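Local coordinates for putative 4-amino-4-deoxychorismate lyase (Thermus thermophilus, PDB 2ZGI), which binds pyridoxal-5'-phosphate and is probably a lyase of the class-IV aminotransferase family, putatively acting on 4-amino-4-deoxychorismate, at residues Gly182-Lys187 and Leu214-Gly219; Ala145-Leu150 and Ser161-Leu166; Leu173-Gly178 and Lys187-Ala192; Glu107-Arg112 and Gly221-Arg226. One frame throughout, in Å; residues are numbered along the deposited sequence.

Interaction 1. Residues Gly182-Lys187 and Leu214-Gly219; sequences GITREK and LLAGSG. With PLP (pyridoxal-5'-phosphate), chain P.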
loop_
_atom_site.group_PDB
_atom_site.type_symbol
_atom_site.label_atom_id
_atom_site.label_comp_id
_atom_site.label_asym_id
_atom_site.label_seq_id
_atom_site.Cartn_x
_atom_site.Cartn_y
_atom_site.Cartn_z
ATOM N N GLY D 182 22.214 8.204 10.017
ATOM C CA GLY D 182 23.130 7.642 10.956
ATOM C C GLY D 182 24.459 8.377 10.923
ATOM O O GLY D 182 24.942 8.821 9.859
ATOM N N ILE D 183 25.043 8.491 12.108
ATOM C CA ILE D 183 26.347 9.088 12.287
ATOM C C ILE D 183 27.412 8.173 11.688
ATOM O O ILE D 183 28.315 8.654 11.001
ATOM C CB ILE D 183 26.586 9.394 13.798
ATOM C CG1 ILE D 183 25.742 10.610 14.197
ATOM C CG2 ILE D 183 28.081 9.617 14.117
ATOM C CD1 ILE D 183 25.379 10.682 15.676
ATOM N N THR D 184 27.311 6.862 11.938
ATOM C CA THR D 184 28.309 5.915 11.444
ATOM C C THR D 184 28.370 5.957 9.927
ATOM O O THR D 184 29.450 6.053 9.360
ATOM C CB THR D 184 28.081 4.470 11.949
ATOM O OG1 THR D 184 27.934 4.492 13.376
ATOM C CG2 THR D 184 29.257 3.602 11.607
ATOM N N ARG D 185 27.209 5.943 9.280
ATOM C CA ARG D 185 27.161 5.976 7.821
ATOM C C ARG D 185 27.928 7.176 7.237
ATOM O O ARG D 185 28.776 7.024 6.341
ATOM C CB ARG D 185 25.717 5.997 7.341
ATOM C CG ARG D 185 25.640 5.803 5.847
ATOM C CD ARG D 185 24.324 5.185 5.423
ATOM N NE ARG D 185 23.179 6.015 5.789
ATOM C CZ ARG D 185 21.933 5.715 5.458
ATOM N NH1 ARG D 185 21.685 4.613 4.741
ATOM N NH2 ARG D 185 20.941 6.528 5.824
ATOM N N GLU D 186 27.640 8.358 7.766
ATOM C CA GLU D 186 28.370 9.573 7.368
ATOM C C GLU D 186 29.892 9.456 7.542
ATOM O O GLU D 186 30.666 9.900 6.697
ATOM C CB GLU D 186 27.795 10.787 8.092
ATOM C CG GLU D 186 26.346 11.099 7.659
ATOM C CD GLU D 186 26.210 11.351 6.157
ATOM O OE1 GLU D 186 27.143 11.946 5.533
ATOM O OE2 GLU D 186 25.166 10.936 5.600
ATOM N N LYS D 187 30.313 8.840 8.636
ATOM C CA LYS D 187 31.719 8.583 8.867
ATOM C C LYS D 187 32.243 7.587 7.840
ATOM O O LYS D 187 33.339 7.768 7.320
ATOM C CB LYS D 187 31.969 8.070 10.293
ATOM C CG LYS D 187 31.539 9.022 11.421
ATOM C CD LYS D 187 31.947 10.474 11.194
ATOM C CE LYS D 187 31.891 11.237 12.509
ATOM N NZ LYS D 187 32.827 12.365 12.549
ATOM N N LEU D 214 25.945 -3.339 2.955
ATOM C CA LEU D 214 26.626 -3.261 4.233
ATOM C C LEU D 214 25.735 -2.503 5.219
ATOM O O LEU D 214 24.794 -1.801 4.812
ATOM C CB LEU D 214 28.004 -2.583 4.115
ATOM C CG LEU D 214 29.103 -3.189 3.211
ATOM C CD1 LEU D 214 29.086 -2.476 1.871
ATOM C CD2 LEU D 214 30.483 -3.063 3.853
ATOM N N LEU D 215 26.049 -2.666 6.507
ATOM C CA LEU D 215 25.297 -2.085 7.608
ATOM C C LEU D 215 26.219 -1.272 8.503
ATOM O O LEU D 215 27.252 -1.771 8.942
ATOM C CB LEU D 215 24.636 -3.199 8.434
ATOM C CG LEU D 215 23.646 -4.131 7.713
ATOM C CD1 LEU D 215 23.229 -5.252 8.662
ATOM C CD2 LEU D 215 22.415 -3.350 7.195
ATOM N N ALA D 216 25.850 -0.025 8.759
ATOM C CA ALA D 216 26.633 0.845 9.618
ATOM C C ALA D 216 25.800 1.214 10.840
ATOM O O ALA D 216 24.625 1.486 10.712
ATOM C CB ALA D 216 27.021 2.093 8.861
ATOM N N GLY D 217 26.419 1.240 12.021
ATOM C CA GLY D 217 25.755 1.734 13.228
ATOM C C GLY D 217 26.731 1.870 14.400
ATOM O O GLY D 217 27.819 1.289 14.394
ATOM N N SER D 218 26.329 2.638 15.406
ATOM C CA SER D 218 27.197 2.906 16.566
ATOM C C SER D 218 27.531 1.663 17.372
ATOM O O SER D 218 28.599 1.604 17.989
ATOM C CB SER D 218 26.541 3.924 17.485
ATOM O OG SER D 218 26.557 5.176 16.832
ATOM N N GLY D 219 26.638 0.679 17.327
ATOM C CA GLY D 219 26.810 -0.587 18.017
ATOM C C GLY D 219 27.509 -1.711 17.265
ATOM O O GLY D 219 27.822 -2.753 17.879
HETATM N N1 PLP P . 18.826 3.026 11.845
HETATM C C2 PLP P . 18.008 3.198 12.903
HETATM C C2A PLP P . 16.534 2.967 12.734
HETATM C C3 PLP P . 18.533 3.569 14.146
HETATM O O3 PLP P . 17.668 3.731 15.186
HETATM C C4 PLP P . 19.910 3.794 14.260
HETATM C C4A PLP P . 20.564 4.244 15.549
HETATM C C5 PLP P . 20.725 3.639 13.140
HETATM C C6 PLP P . 20.135 3.251 11.938
HETATM C C5A PLP P . 22.226 3.827 13.191
HETATM O O4P PLP P . 22.660 5.158 13.471
HETATM P P PLP P . 24.103 5.514 14.067
HETATM O O1P PLP P . 25.128 5.109 13.037
HETATM O O2P PLP P . 24.325 4.737 15.345
HETATM O O3P PLP P . 23.914 6.981 14.272
HETATM O O HOH W 1 24.779 4.923 10.577
#

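Interaction 2. Residues Ala145-Leu150 and Ser161-Leu166; sequences AFEGLL and SRTSPL. With PLP (pyridoxal-5'-phosphate), chain P.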
loop_
_atom_site.group_PDB
_atom_site.type_symbol
_atom_site.label_atom_id
_atom_site.label_comp_id
_atom_site.label_asym_id
_atom_site.label_seq_id
_atom_site.Cartn_x
_atom_site.Cartn_y
_atom_site.Cartn_z
ATOM N N ALA D 145 18.054 -14.211 10.303
ATOM C CA ALA D 145 18.858 -13.073 9.809
ATOM C C ALA D 145 19.324 -12.125 10.912
ATOM O O ALA D 145 18.720 -12.083 11.978
ATOM C CB ALA D 145 18.069 -12.281 8.767
ATOM N N PHE D 146 20.370 -11.346 10.623
ATOM C CA PHE D 146 20.931 -10.385 11.579
ATOM C C PHE D 146 20.117 -9.095 11.687
ATOM O O PHE D 146 19.903 -8.561 12.784
ATOM C CB PHE D 146 22.407 -10.067 11.258
ATOM C CG PHE D 146 23.006 -9.018 12.165
ATOM C CD1 PHE D 146 23.467 -9.361 13.444
ATOM C CD2 PHE D 146 23.065 -7.681 11.767
ATOM C CE1 PHE D 146 24.008 -8.383 14.292
ATOM C CE2 PHE D 146 23.599 -6.693 12.620
ATOM C CZ PHE D 146 24.065 -7.045 13.868
ATOM N N GLU D 147 19.665 -8.579 10.551
ATOM C CA GLU D 147 19.001 -7.282 10.565
ATOM C C GLU D 147 17.782 -7.325 9.684
ATOM O O GLU D 147 17.780 -8.012 8.649
ATOM C CB GLU D 147 19.953 -6.180 10.070
ATOM C CG GLU D 147 19.344 -4.721 9.960
ATOM C CD GLU D 147 18.977 -4.158 11.326
ATOM O OE1 GLU D 147 19.665 -3.210 11.801
ATOM O OE2 GLU D 147 18.033 -4.674 11.948
ATOM N N GLY D 148 16.755 -6.581 10.085
ATOM C CA GLY D 148 15.556 -6.422 9.266
ATOM C C GLY D 148 15.562 -5.054 8.635
ATOM O O GLY D 148 15.913 -4.057 9.304
ATOM N N LEU D 149 15.202 -5.011 7.344
ATOM C CA LEU D 149 15.072 -3.751 6.598
ATOM C C LEU D 149 13.635 -3.267 6.482
ATOM O O LEU D 149 12.693 -4.081 6.366
ATOM C CB LEU D 149 15.731 -3.871 5.201
ATOM C CG LEU D 149 17.177 -4.401 5.227
ATOM C CD1 LEU D 149 17.761 -4.606 3.823
ATOM C CD2 LEU D 149 18.116 -3.535 6.040
ATOM N N LEU D 150 13.479 -1.937 6.516
ATOM C CA LEU D 150 12.183 -1.252 6.484
ATOM C C LEU D 150 12.020 -0.381 5.218
ATOM O O LEU D 150 13.004 0.031 4.615
ATOM C CB LEU D 150 11.969 -0.373 7.741
ATOM C CG LEU D 150 11.905 -1.128 9.092
ATOM C CD1 LEU D 150 13.313 -1.221 9.675
ATOM C CD2 LEU D 150 10.917 -0.490 10.054
ATOM N N SER D 161 16.665 -1.942 11.206
ATOM C CA SER D 161 16.057 -1.692 12.531
ATOM C C SER D 161 16.979 -0.887 13.496
ATOM O O SER D 161 16.493 -0.062 14.280
ATOM C CB SER D 161 15.613 -3.009 13.191
ATOM O OG SER D 161 16.717 -3.622 13.845
ATOM N N ARG D 162 18.292 -1.117 13.421
ATOM C CA ARG D 162 19.243 -0.356 14.241
ATOM C C ARG D 162 20.552 -0.066 13.531
ATOM O O ARG D 162 21.512 0.410 14.149
ATOM C CB ARG D 162 19.493 -1.034 15.591
ATOM C CG ARG D 162 19.483 -2.544 15.558
ATOM C CD ARG D 162 20.807 -3.132 15.070
ATOM N NE ARG D 162 21.083 -4.408 15.755
ATOM C CZ ARG D 162 20.848 -5.623 15.246
ATOM N NH1 ARG D 162 20.332 -5.779 14.018
ATOM N NH2 ARG D 162 21.126 -6.691 15.983
ATOM N N THR D 163 20.589 -0.352 12.227
ATOM C CA THR D 163 21.750 -0.044 11.404
ATOM C C THR D 163 21.299 0.677 10.130
ATOM O O THR D 163 20.126 0.626 9.763
ATOM C CB THR D 163 22.564 -1.308 11.029
ATOM O OG1 THR D 163 21.715 -2.226 10.315
ATOM C CG2 THR D 163 23.166 -1.985 12.300
ATOM N N SER D 164 22.244 1.337 9.480
ATOM C CA SER D 164 21.982 2.143 8.288
ATOM C C SER D 164 22.508 1.363 7.076
ATOM O O SER D 164 23.685 1.003 7.034
ATOM C CB SER D 164 22.732 3.469 8.374
ATOM O OG SER D 164 22.352 4.221 9.510
ATOM N N PRO D 165 21.639 1.084 6.094
ATOM C CA PRO D 165 22.143 0.261 5.000
ATOM C C PRO D 165 22.907 1.062 3.924
ATOM O O PRO D 165 22.553 2.216 3.615
ATOM C CB PRO D 165 20.877 -0.403 4.450
ATOM C CG PRO D 165 19.796 0.529 4.791
ATOM C CD PRO D 165 20.172 1.224 6.063
ATOM N N LEU D 166 23.964 0.448 3.403
ATOM C CA LEU D 166 24.752 1.018 2.306
ATOM C C LEU D 166 24.868 -0.008 1.192
ATOM O O LEU D 166 24.866 -1.212 1.446
ATOM C CB LEU D 166 26.170 1.364 2.767
ATOM C CG LEU D 166 26.438 2.461 3.803
ATOM C CD1 LEU D 166 26.392 1.929 5.227
ATOM C CD2 LEU D 166 27.826 2.993 3.550
HETATM N N1 PLP P . 18.826 3.026 11.845
HETATM C C2 PLP P . 18.008 3.198 12.903
HETATM C C2A PLP P . 16.534 2.967 12.734
HETATM C C3 PLP P . 18.533 3.569 14.146
HETATM O O3 PLP P . 17.668 3.731 15.186
HETATM C C4 PLP P . 19.910 3.794 14.260
HETATM C C4A PLP P . 20.564 4.244 15.549
HETATM C C5 PLP P . 20.725 3.639 13.140
HETATM C C6 PLP P . 20.135 3.251 11.938
HETATM C C5A PLP P . 22.226 3.827 13.191
HETATM O O4P PLP P . 22.660 5.158 13.471
HETATM P P PLP P . 24.103 5.514 14.067
HETATM O O1P PLP P . 25.128 5.109 13.037
HETATM O O2P PLP P . 24.325 4.737 15.345
HETATM O O3P PLP P . 23.914 6.981 14.272
HETATM O O HOH W 2 20.173 -9.521 15.267
#

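Interaction 3. Residues Leu173-Gly178 and Lys187-Ala192; sequences LYLLEG and KVAEAA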
loop_
_atom_site.group_PDB
_atom_site.type_symbol
_atom_site.label_atom_id
_atom_site.label_comp_id
_atom_site.label_asym_id
_atom_site.label_seq_id
_atom_site.Cartn_x
_atom_site.Cartn_y
_atom_site.Cartn_z
ATOM N N LEU D 173 29.987 3.880 -3.519
ATOM C CA LEU D 173 29.225 3.571 -2.313
ATOM C C LEU D 173 27.996 4.462 -2.275
ATOM O O LEU D 173 28.101 5.691 -2.281
ATOM C CB LEU D 173 30.089 3.809 -1.072
ATOM C CG LEU D 173 29.528 3.482 0.315
ATOM C CD1 LEU D 173 29.550 1.991 0.606
ATOM C CD2 LEU D 173 30.329 4.254 1.353
ATOM N N TYR D 174 26.829 3.832 -2.239
ATOM C CA TYR D 174 25.556 4.529 -2.134
ATOM C C TYR D 174 25.014 4.510 -0.715
ATOM O O TYR D 174 24.979 3.460 -0.067
ATOM C CB TYR D 174 24.526 3.883 -3.054
ATOM C CG TYR D 174 24.993 3.849 -4.487
ATOM C CD1 TYR D 174 24.788 4.945 -5.332
ATOM C CD2 TYR D 174 25.672 2.733 -4.992
ATOM C CE1 TYR D 174 25.220 4.917 -6.662
ATOM C CE2 TYR D 174 26.110 2.695 -6.323
ATOM C CZ TYR D 174 25.883 3.794 -7.146
ATOM O OH TYR D 174 26.317 3.759 -8.458
ATOM N N LEU D 175 24.601 5.676 -0.241
ATOM C CA LEU D 175 23.875 5.766 1.021
ATOM C C LEU D 175 22.387 5.832 0.715
ATOM O O LEU D 175 21.917 6.687 -0.068
ATOM C CB LEU D 175 24.320 6.979 1.848
ATOM C CG LEU D 175 25.818 7.322 1.935
ATOM C CD1 LEU D 175 26.044 8.304 3.087
ATOM C CD2 LEU D 175 26.741 6.093 2.073
ATOM N N LEU D 176 21.639 4.905 1.312
ATOM C CA LEU D 176 20.228 4.755 0.985
ATOM C C LEU D 176 19.454 5.826 1.736
ATOM O O LEU D 176 19.534 5.884 2.974
ATOM C CB LEU D 176 19.723 3.352 1.370
ATOM C CG LEU D 176 19.854 2.212 0.346
ATOM C CD1 LEU D 176 21.272 2.052 -0.166
ATOM C CD2 LEU D 176 19.383 0.908 0.958
ATOM N N GLU D 177 18.717 6.670 1.010
ATOM C CA GLU D 177 17.965 7.751 1.642
ATOM C C GLU D 177 16.640 7.275 2.208
ATOM O O GLU D 177 16.210 6.161 1.931
ATOM C CB GLU D 177 17.702 8.903 0.659
ATOM C CG GLU D 177 18.942 9.481 0.066
ATOM C CD GLU D 177 18.654 10.522 -0.999
ATOM O OE1 GLU D 177 17.531 10.576 -1.542
ATOM O OE2 GLU D 177 19.582 11.304 -1.284
ATOM N N GLY D 178 16.015 8.148 3.000
ATOM C CA GLY D 178 14.666 7.956 3.514
ATOM C C GLY D 178 14.525 7.458 4.950
ATOM O O GLY D 178 13.417 7.305 5.430
ATOM N N LYS D 187 30.313 8.840 8.636
ATOM C CA LYS D 187 31.719 8.583 8.867
ATOM C C LYS D 187 32.243 7.587 7.840
ATOM O O LYS D 187 33.339 7.768 7.320
ATOM C CB LYS D 187 31.969 8.070 10.293
ATOM C CG LYS D 187 31.539 9.022 11.421
ATOM C CD LYS D 187 31.947 10.474 11.194
ATOM C CE LYS D 187 31.891 11.237 12.509
ATOM N NZ LYS D 187 32.827 12.365 12.549
ATOM N N VAL D 188 31.461 6.550 7.541
ATOM C CA VAL D 188 31.888 5.561 6.550
ATOM C C VAL D 188 32.052 6.223 5.166
ATOM O O VAL D 188 33.058 5.992 4.480
ATOM C CB VAL D 188 30.992 4.308 6.511
ATOM C CG1 VAL D 188 31.343 3.441 5.315
ATOM C CG2 VAL D 188 31.159 3.485 7.799
ATOM N N ALA D 189 31.085 7.059 4.795
ATOM C CA ALA D 189 31.139 7.843 3.564
ATOM C C ALA D 189 32.447 8.644 3.494
ATOM O O ALA D 189 33.219 8.530 2.521
ATOM C CB ALA D 189 29.933 8.772 3.495
ATOM N N GLU D 190 32.694 9.408 4.554
ATOM C CA GLU D 190 33.888 10.239 4.703
ATOM C C GLU D 190 35.176 9.447 4.449
ATOM O O GLU D 190 35.998 9.844 3.633
ATOM C CB GLU D 190 33.903 10.868 6.093
ATOM C CG GLU D 190 34.755 12.111 6.199
ATOM C CD GLU D 190 35.191 12.418 7.620
ATOM O OE1 GLU D 190 35.046 11.548 8.515
ATOM O OE2 GLU D 190 35.713 13.537 7.833
ATOM N N ALA D 191 35.329 8.321 5.140
ATOM C CA ALA D 191 36.467 7.427 4.959
ATOM C C ALA D 191 36.576 6.824 3.548
ATOM O O ALA D 191 37.688 6.615 3.047
ATOM C CB ALA D 191 36.432 6.339 6.005
ATOM N N ALA D 192 35.437 6.551 2.917
ATOM C CA ALA D 192 35.397 5.958 1.577
ATOM C C ALA D 192 35.891 6.932 0.506
ATOM O O ALA D 192 36.629 6.541 -0.399
ATOM C CB ALA D 192 34.003 5.468 1.242
#

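Interaction 4. Residues Glu107-Arg112 and Gly221-Arg226; sequences EGVRVR and GLLPVR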
loop_
_atom_site.group_PDB
_atom_site.type_symbol
_atom_site.label_atom_id
_atom_site.label_comp_id
_atom_site.label_asym_id
_atom_site.label_seq_id
_atom_site.Cartn_x
_atom_site.Cartn_y
_atom_site.Cartn_z
ATOM N N GLU D 107 33.089 -12.837 7.133
ATOM C CA GLU D 107 32.116 -13.688 6.433
ATOM C C GLU D 107 30.719 -13.063 6.210
ATOM O O GLU D 107 29.914 -13.568 5.410
ATOM C CB GLU D 107 32.010 -15.027 7.173
ATOM C CG GLU D 107 33.392 -15.657 7.382
ATOM C CD GLU D 107 33.428 -16.773 8.431
ATOM O OE1 GLU D 107 32.362 -17.148 8.981
ATOM O OE2 GLU D 107 34.544 -17.288 8.702
ATOM N N GLY D 108 30.435 -11.968 6.908
ATOM C CA GLY D 108 29.199 -11.238 6.694
ATOM C C GLY D 108 27.975 -11.812 7.388
ATOM O O GLY D 108 27.970 -12.958 7.855
ATOM N N VAL D 109 26.927 -11.001 7.433
ATOM C CA VAL D 109 25.651 -11.384 8.016
ATOM C C VAL D 109 24.551 -11.457 6.933
ATOM O O VAL D 109 24.742 -10.968 5.816
ATOM C CB VAL D 109 25.206 -10.379 9.112
ATOM C CG1 VAL D 109 26.261 -10.294 10.247
ATOM C CG2 VAL D 109 24.943 -8.994 8.513
ATOM N N ARG D 110 23.429 -12.076 7.297
ATOM C CA ARG D 110 22.195 -12.113 6.496
ATOM C C ARG D 110 21.277 -10.946 6.877
ATOM O O ARG D 110 21.177 -10.609 8.068
ATOM C CB ARG D 110 21.438 -13.426 6.737
ATOM C CG ARG D 110 22.201 -14.709 6.308
ATOM C CD ARG D 110 21.295 -15.954 6.343
ATOM N NE ARG D 110 21.299 -16.664 7.634
ATOM C CZ ARG D 110 20.359 -17.534 8.039
ATOM N NH1 ARG D 110 19.304 -17.813 7.276
ATOM N NH2 ARG D 110 20.462 -18.122 9.228
ATOM N N VAL D 111 20.631 -10.329 5.878
ATOM C CA VAL D 111 19.497 -9.440 6.145
ATOM C C VAL D 111 18.187 -10.046 5.661
ATOM O O VAL D 111 18.169 -10.939 4.811
ATOM C CB VAL D 111 19.623 -8.002 5.548
ATOM C CG1 VAL D 111 20.896 -7.338 6.014
ATOM C CG2 VAL D 111 19.508 -7.990 3.990
ATOM N N ARG D 112 17.099 -9.536 6.201
ATOM C CA ARG D 112 15.786 -9.853 5.739
ATOM C C ARG D 112 15.097 -8.526 5.389
ATOM O O ARG D 112 15.019 -7.596 6.220
ATOM C CB ARG D 112 15.035 -10.561 6.860
ATOM C CG ARG D 112 13.546 -10.535 6.728
ATOM C CD ARG D 112 13.052 -11.691 5.862
ATOM N NE ARG D 112 11.614 -11.910 6.026
ATOM C CZ ARG D 112 10.937 -12.890 5.424
ATOM N NH1 ARG D 112 11.572 -13.771 4.659
ATOM N NH2 ARG D 112 9.631 -12.996 5.605
ATOM N N GLY D 221 29.790 -0.855 14.196
ATOM C CA GLY D 221 30.761 -0.383 13.218
ATOM C C GLY D 221 30.240 -0.508 11.793
ATOM O O GLY D 221 29.174 0.021 11.463
ATOM N N LEU D 222 30.990 -1.203 10.944
ATOM C CA LEU D 222 30.576 -1.438 9.554
ATOM C C LEU D 222 30.621 -2.926 9.282
ATOM O O LEU D 222 31.695 -3.569 9.337
ATOM C CB LEU D 222 31.481 -0.686 8.572
ATOM C CG LEU D 222 31.198 -0.856 7.073
ATOM C CD1 LEU D 222 29.796 -0.364 6.661
ATOM C CD2 LEU D 222 32.291 -0.176 6.252
ATOM N N LEU D 223 29.444 -3.472 9.021
ATOM C CA LEU D 223 29.274 -4.898 8.926
ATOM C C LEU D 223 28.813 -5.237 7.509
ATOM O O LEU D 223 27.828 -4.655 7.017
ATOM C CB LEU D 223 28.243 -5.302 9.973
ATOM C CG LEU D 223 27.957 -6.703 10.480
ATOM C CD1 LEU D 223 29.164 -7.449 11.045
ATOM C CD2 LEU D 223 26.911 -6.519 11.554
ATOM N N PRO D 224 29.529 -6.163 6.834
ATOM C CA PRO D 224 29.095 -6.500 5.492
ATOM C C PRO D 224 27.959 -7.505 5.528
ATOM O O PRO D 224 27.892 -8.329 6.443
ATOM C CB PRO D 224 30.343 -7.142 4.871
ATOM C CG PRO D 224 31.040 -7.807 6.016
ATOM C CD PRO D 224 30.714 -6.952 7.245
ATOM N N VAL D 225 27.071 -7.416 4.536
ATOM C CA VAL D 225 26.084 -8.442 4.289
ATOM C C VAL D 225 26.720 -9.416 3.285
ATOM O O VAL D 225 27.155 -9.003 2.199
ATOM C CB VAL D 225 24.764 -7.856 3.736
ATOM C CG1 VAL D 225 23.768 -8.962 3.435
ATOM C CG2 VAL D 225 24.155 -6.829 4.711
ATOM N N ARG D 226 26.787 -10.695 3.659
ATOM C CA ARG D 226 27.523 -11.711 2.888
ATOM C C ARG D 226 28.991 -11.286 2.791
ATOM O O ARG D 226 29.332 -10.158 3.197
ATOM C CB ARG D 226 26.886 -11.942 1.499
ATOM C CG ARG D 226 25.391 -12.158 1.573
ATOM C CD ARG D 226 24.848 -12.935 0.379
ATOM N NE ARG D 226 23.759 -13.824 0.795
ATOM C CZ ARG D 226 22.484 -13.726 0.417
ATOM N NH1 ARG D 226 22.079 -12.780 -0.428
ATOM N NH2 ARG D 226 21.608 -14.602 0.885
#

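Interaction 1. Residues Gly182-Lys187 and Leu214-Gly219
Thr184, in the first turn of helix 183-194, carries this contact with two branches doing different work. Its OG1 stands beside the backbone N and anti to the carbonyl carbon (chi1 -51°), which swings the hydroxyl to the cofactor phosphate: OG1 donates to PLP O1P at 2.9 Å. The same rotation leaves CG2 anti to the backbone N, where it meets Ala216 CB at 3.8 Å. The strand comes near enough for OG1 to lie 3.2 Å from Ser218 N, but the angle is poor and no hydrogen bond links the segments directly. Their polar link runs through the phosphate, and more weakly through a water. From the helix, Ile183 N reaches PLP O3P at 2.9 Å and Thr184 N reaches PLP O1P at 3.0 Å. From the strand end, Ser218 grips PLP O2P twice, through its N and, more closely, through OG at 2.7 Å; its chi1 of -70° sets OG beside its own N, so both donors converge on one oxygen. The water accepts from Arg185 N, donates to PLP O1P, and weakly to Ala216 O. Gly182, at the N-cap position, passes so close that a CB would lie about 3.0 Å from PLP O4P. Arg44 also hydrogen-bonds the cofactor. A valine in place of Thr184 would lack OG1, one of three donors on O1P, and the phosphate would probably be held less firmly. With backbone N-H groups and two hydroxyls directed at it, the phosphate sits in a phosphate-binding cup at a helix N terminus, which is likely to stabilise its negative charge.

Interaction 2. Residues Ala145-Leu150 and Ser161-Leu166
Glu147 OE2 is gripped three times: Ser161 OG donates to its syn lone pair at 2.5 Å, Gly148 N to its anti lone pair at 3.0 Å, and Arg162 NH1 adds a salt bridge at 3.3 Å. The other oxygen, OE1, accepts Thr163 OG1 at 2.7 Å on its anti lone pair, tip to tip, and Arg162 N at 3.0 Å from above the carboxylate plane. CG is anti to the backbone N and the chain bends at chi2 (66°), turning the buried carboxylate into the 161-163 turn. Arg162, bent at chi2 and chi3, lays its guanidinium over a face of the Phe146 ring near the rim, planes 8° apart and centres 4.2 Å apart, an off-centre cation-pi stack. Its NH1 also donates almost straight (176°) to Phe146 O at 3.1 Å, and a water spans that oxygen and NH2. Ser161 N meets Gly148 O nearly along the C=O axis. An alanine in place of Glu147 would remove the acceptors of Ser161 OG, Thr163 OG1 and Arg162 N, and would probably loosen the turn. The turn connects strand 157-160 of one sheet to strand 164-169 of another, and it borders the cofactor, with Arg162 O over a face of the PLP ring. So many donors would be expected to keep Glu147 ionised, consistent with a second-shell role for its carboxylate in positioning the backbone beside PLP.

Interaction 3. Residues Leu173-Gly178 and Lys187-Ala192
Strand 173-176 and helical segment 187-192 run close to antiparallel, at 163° between their directions, and their axes approach to 9.9 Å. No hydrogen bond crosses that gap; the contact is apolar, made mostly by methyl groups. Leu173 has CG anti to the backbone N (chi1 -177°), so its CD2 branch extends into the helix surface. There CD2 meets Ala192 CB at 3.9 Å and Val188 CG1 at 4.2 Å, two contacts one helical turn apart, and also comes within 4.3 Å of Ala189 CA. The side chains of Leu173 and Val188 cross at about a right angle. Two residues on, Leu175 has a different first torsion, CG beside the backbone N and anti to the carbonyl carbon (chi1 -42°), and presents CD1 to Ala189 CB at 3.9 Å. The short side chains of Ala189 and Ala192 let Leu173 come close to the helix backbone. On the same face of the sheet, Leu166 of strand 164-169 packs on both leucines, while Val188 also touches Phe239 of helix 233-239. The chain passes from strand 172-176 through helix 183-194 to strand 198-202, which lies parallel beside the first: the contact is the strand-to-helix interface of a beta-alpha-beta crossover.

Interaction 4. Residues Glu107-Arg112 and Gly221-Arg226
Two main-chain bonds hold Val109 to the residues flanking Val225. Val109 N donates to Pro224 O at 3.0 Å (160°), and Arg226 N returns a bond to Val109 O, also at 3.0 Å, meeting it on a lone pair. Between them Val225 CA-H points at Val109 O, with 3.2 Å between CA and O. Around this single bridge the side chains interlock: Val109 CG1 rests 4.0 Å from Leu223 CG, the two crossing at about a right angle, and Val111 CG1 comes to 3.5 Å from Val225 CG2. Both valines of the first segment place CG1 anti to the carbonyl carbon, whereas Val225 has CG1 anti to its N, which turns CG2 to Val111. The bridge falls just before strand 111-117 and just after strand 223-224, edge strands within this chain, and so ties two sheets together. Gly108 makes the approach possible: as the first residue after helix 103-107 it has positive phi (81°), and a CB there would clash with Arg226 O at 2.3 Å. Further out, Leu104 of that helix packs on Val109 and Leu223, and Leu215 of strand 212-217 lies against Val109 and Val111. Leu223 pairs with Leu215 through the backbone, Val225 with Leu213.

Read from the N terminus, interaction 4 opens first, at 107-112, and closes last, at 221-226, so the other three nest inside its long loop. Interaction 2 follows and closes within a short span, 145-150 to 161-166, bringing the chain from the three-stranded sheet into the five-stranded one. Interactions 3 and 1 then cross: 173-178 precedes 182-187, whose helix meets that strand through 187-192 before 214-219 returns to the helix start. They share Lys187 and helix 183-194. Strand 164-169 of interaction 2 lies beside strand 212-217 of interaction 1, and both contacts touch PLP. Interaction 4 joins the sheets' outer edges, away from the cofactor.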